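PDB 5IMW: intermedilysin, which probably binds cholesterol-containing host membranes and assembles there into an oligomeric pore that lyses the cell. Local coordinates for residues Asn422-Leu428 against Leu440-Asp446. Sequence-based numbering, arbitrary orientation.
Sequences NIRVKVL and LIYSKND
The antiparallel hairpin of strands 420-429 and 439-444 forms one border of a four-stranded sheet in the C-terminal beta-sandwich domain of this cholesterol-dependent cytolysin, the sheet ending at 439-444. Strand 375-386 flanks 420-429 on its other side, bonding to the backbone of Arg424, Lys426 and Leu428. Where the pairing is most regular, Val425 and Lys444 make a hydrogen-bonded pair: Val425 N donates to Lys444 O (3.1 Å, nearly straight at 170°), and a longer, weak bond returns from Lys444 N to Val425 O. Ser443 CA adds a CH...O contact to that same Val425 oxygen. Nearer the hairpin loop, Ile441 N reaches Val427 O at 3.3 Å, approaching from 25° off the carbonyl plane.

Across the hairpin the two methyls of buried Val427 meet different residues. CG1 lies between the backbone N and carbonyl carbon (chi1 58°), placing it 3.5 Å from Tyr442 CB and at the edge of the tyrosine ring; CG2 meets Ile441 CD1 at the same separation, the two side chains crossing at about a right angle. On the face shared with Lys426, whose NZ is hydrogen-bonded to Tyr380 OH on the neighbouring strand 375-386, Leu428 and Leu440 touch through their CD2 methyls (3.4 Å). Toward the other end of the hairpin, away from its loop, the planes of the Arg424 guanidinium and the Asn445 amide are nearly parallel, and Asn445 ND2 lies 3.8 Å from Arg424 CG.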
loop_
_atom_site.group_PDB
_atom_site.type_symbol
_atom_site.label_atom_id
_atom_site.label_comp_id
_atom_site.label_asym_id
_atom_site.label_seq_id
_atom_site.Cartn_x
_atom_site.Cartn_y
_atom_site.Cartn_z
ATOM N N ASN A 422 -13.605 7.553 -29.228
ATOM C CA ASN A 422 -14.612 8.565 -29.548
ATOM C C ASN A 422 -15.520 8.083 -30.686
ATOM O O ASN A 422 -15.630 8.710 -31.744
ATOM C CB ASN A 422 -13.953 9.911 -29.895
ATOM C CG ASN A 422 -13.517 10.702 -28.662
ATOM O OD1 ASN A 422 -14.319 10.994 -27.780
ATOM N ND2 ASN A 422 -12.239 11.067 -28.617
ATOM N N ILE A 423 -16.172 6.946 -30.448
ATOM C CA ILE A 423 -17.146 6.398 -31.390
ATOM C C ILE A 423 -18.493 7.067 -31.155
ATOM O O ILE A 423 -19.021 7.054 -30.037
ATOM C CB ILE A 423 -17.252 4.873 -31.237
ATOM C CG1 ILE A 423 -15.896 4.219 -31.506
ATOM C CG2 ILE A 423 -18.301 4.313 -32.195
ATOM C CD1 ILE A 423 -15.834 2.754 -31.151
ATOM N N ARG A 424 -19.060 7.638 -32.214
ATOM C CA ARG A 424 -20.324 8.351 -32.141
ATOM C C ARG A 424 -21.355 7.644 -33.009
ATOM O O ARG A 424 -21.028 7.085 -34.061
ATOM C CB ARG A 424 -20.166 9.804 -32.601
ATOM C CG ARG A 424 -19.059 10.577 -31.891
ATOM C CD ARG A 424 -18.617 11.759 -32.732
ATOM N NE ARG A 424 -19.758 12.538 -33.204
ATOM C CZ ARG A 424 -19.714 13.401 -34.214
ATOM N NH1 ARG A 424 -18.582 13.603 -34.877
ATOM N NH2 ARG A 424 -20.808 14.061 -34.567
ATOM N N VAL A 425 -22.608 7.671 -32.561
ATOM C CA VAL A 425 -23.707 7.010 -33.254
ATOM C C VAL A 425 -24.853 8.000 -33.385
ATOM O O VAL A 425 -25.513 8.326 -32.389
ATOM C CB VAL A 425 -24.173 5.745 -32.523
ATOM C CG1 VAL A 425 -25.333 5.099 -33.262
ATOM C CG2 VAL A 425 -23.023 4.761 -32.374
ATOM N N LYS A 426 -25.101 8.466 -34.604
ATOM C CA LYS A 426 -26.327 9.176 -34.931
ATOM C C LYS A 426 -27.232 8.220 -35.692
ATOM O O LYS A 426 -26.761 7.438 -36.523
ATOM C CB LYS A 426 -26.054 10.418 -35.783
ATOM C CG LYS A 426 -27.029 11.568 -35.556
ATOM C CD LYS A 426 -27.218 12.410 -36.821
ATOM C CE LYS A 426 -26.017 13.302 -37.108
ATOM N NZ LYS A 426 -25.371 12.992 -38.414
ATOM N N VAL A 427 -28.530 8.285 -35.411
ATOM C CA VAL A 427 -29.495 7.389 -36.044
ATOM C C VAL A 427 -30.840 8.096 -36.092
ATOM O O VAL A 427 -31.329 8.587 -35.070
ATOM C CB VAL A 427 -29.594 6.039 -35.299
ATOM C CG1 VAL A 427 -29.977 6.241 -33.857
ATOM C CG2 VAL A 427 -30.563 5.088 -35.997
ATOM N N LEU A 428 -31.431 8.162 -37.283
ATOM C CA LEU A 428 -32.691 8.864 -37.469
ATOM C C LEU A 428 -33.555 8.096 -38.459
ATOM O O LEU A 428 -33.059 7.336 -39.294
ATOM C CB LEU A 428 -32.478 10.304 -37.961
ATOM C CG LEU A 428 -31.071 10.900 -37.867
ATOM C CD1 LEU A 428 -30.216 10.448 -39.035
ATOM C CD2 LEU A 428 -31.134 12.421 -37.805
ATOM N N LEU A 440 -34.846 11.799 -34.927
ATOM C CA LEU A 440 -33.887 11.065 -34.109
ATOM C C LEU A 440 -34.591 9.975 -33.305
ATOM O O LEU A 440 -35.731 10.154 -32.864
ATOM C CB LEU A 440 -33.172 12.038 -33.167
ATOM C CG LEU A 440 -31.648 11.974 -33.057
ATOM C CD1 LEU A 440 -31.228 10.649 -32.487
ATOM C CD2 LEU A 440 -30.982 12.222 -34.406
ATOM N N ILE A 441 -33.910 8.846 -33.090
ATOM C CA ILE A 441 -34.496 7.777 -32.283
ATOM C C ILE A 441 -33.490 7.331 -31.234
ATOM O O ILE A 441 -33.840 6.612 -30.291
ATOM C CB ILE A 441 -34.951 6.569 -33.126
ATOM C CG1 ILE A 441 -34.975 6.868 -34.625
ATOM C CG2 ILE A 441 -36.341 6.111 -32.692
ATOM C CD1 ILE A 441 -33.712 6.461 -35.329
ATOM N N TYR A 442 -32.243 7.774 -31.372
ATOM C CA TYR A 442 -31.190 7.390 -30.445
ATOM C C TYR A 442 -29.930 8.155 -30.796
ATOM O O TYR A 442 -29.670 8.468 -31.962
ATOM C CB TYR A 442 -30.925 5.878 -30.466
ATOM C CG TYR A 442 -29.811 5.392 -29.555
ATOM C CD1 TYR A 442 -28.484 5.416 -29.970
ATOM C CD2 TYR A 442 -30.090 4.869 -28.298
ATOM C CE1 TYR A 442 -27.466 4.955 -29.148
ATOM C CE2 TYR A 442 -29.080 4.404 -27.469
ATOM C CZ TYR A 442 -27.770 4.449 -27.900
ATOM O OH TYR A 442 -26.766 3.984 -27.078
ATOM N N SER A 443 -29.162 8.452 -29.758
ATOM C CA SER A 443 -27.902 9.159 -29.904
ATOM C C SER A 443 -27.004 8.864 -28.714
ATOM O O SER A 443 -27.446 8.962 -27.565
ATOM C CB SER A 443 -28.130 10.664 -30.011
ATOM O OG SER A 443 -26.890 11.317 -30.189
ATOM N N LYS A 444 -25.747 8.523 -29.002
ATOM C CA LYS A 444 -24.728 8.299 -27.982
ATOM C C LYS A 444 -23.372 8.745 -28.516
ATOM O O LYS A 444 -23.178 8.889 -29.727
ATOM C CB LYS A 444 -24.661 6.828 -27.559
ATOM C CG LYS A 444 -24.568 6.635 -26.055
ATOM C CD LYS A 444 -25.942 6.704 -25.411
ATOM C CE LYS A 444 -25.866 7.201 -23.976
ATOM N NZ LYS A 444 -27.165 7.061 -23.258
ATOM N N ASN A 445 -22.423 8.936 -27.593
ATOM C CA ASN A 445 -21.082 9.410 -27.919
ATOM C C ASN A 445 -20.045 8.636 -27.115
ATOM O O ASN A 445 -20.296 8.227 -25.977
ATOM C CB ASN A 445 -20.930 10.916 -27.636
ATOM C CG ASN A 445 -21.864 11.765 -28.474
ATOM O OD1 ASN A 445 -23.069 11.808 -28.228
ATOM N ND2 ASN A 445 -21.309 12.457 -29.462
ATOM N N ASP A 446 -18.870 8.447 -27.719
ATOM C CA ASP A 446 -17.737 7.782 -27.070
ATOM C C ASP A 446 -18.157 6.432 -26.493
ATOM O O ASP A 446 -17.934 6.129 -25.318
ATOM C CB ASP A 446 -17.132 8.677 -25.986
ATOM C CG ASP A 446 -15.667 8.362 -25.705
ATOM O OD1 ASP A 446 -15.377 7.277 -25.159
ATOM O OD2 ASP A 446 -14.806 9.214 -26.015
#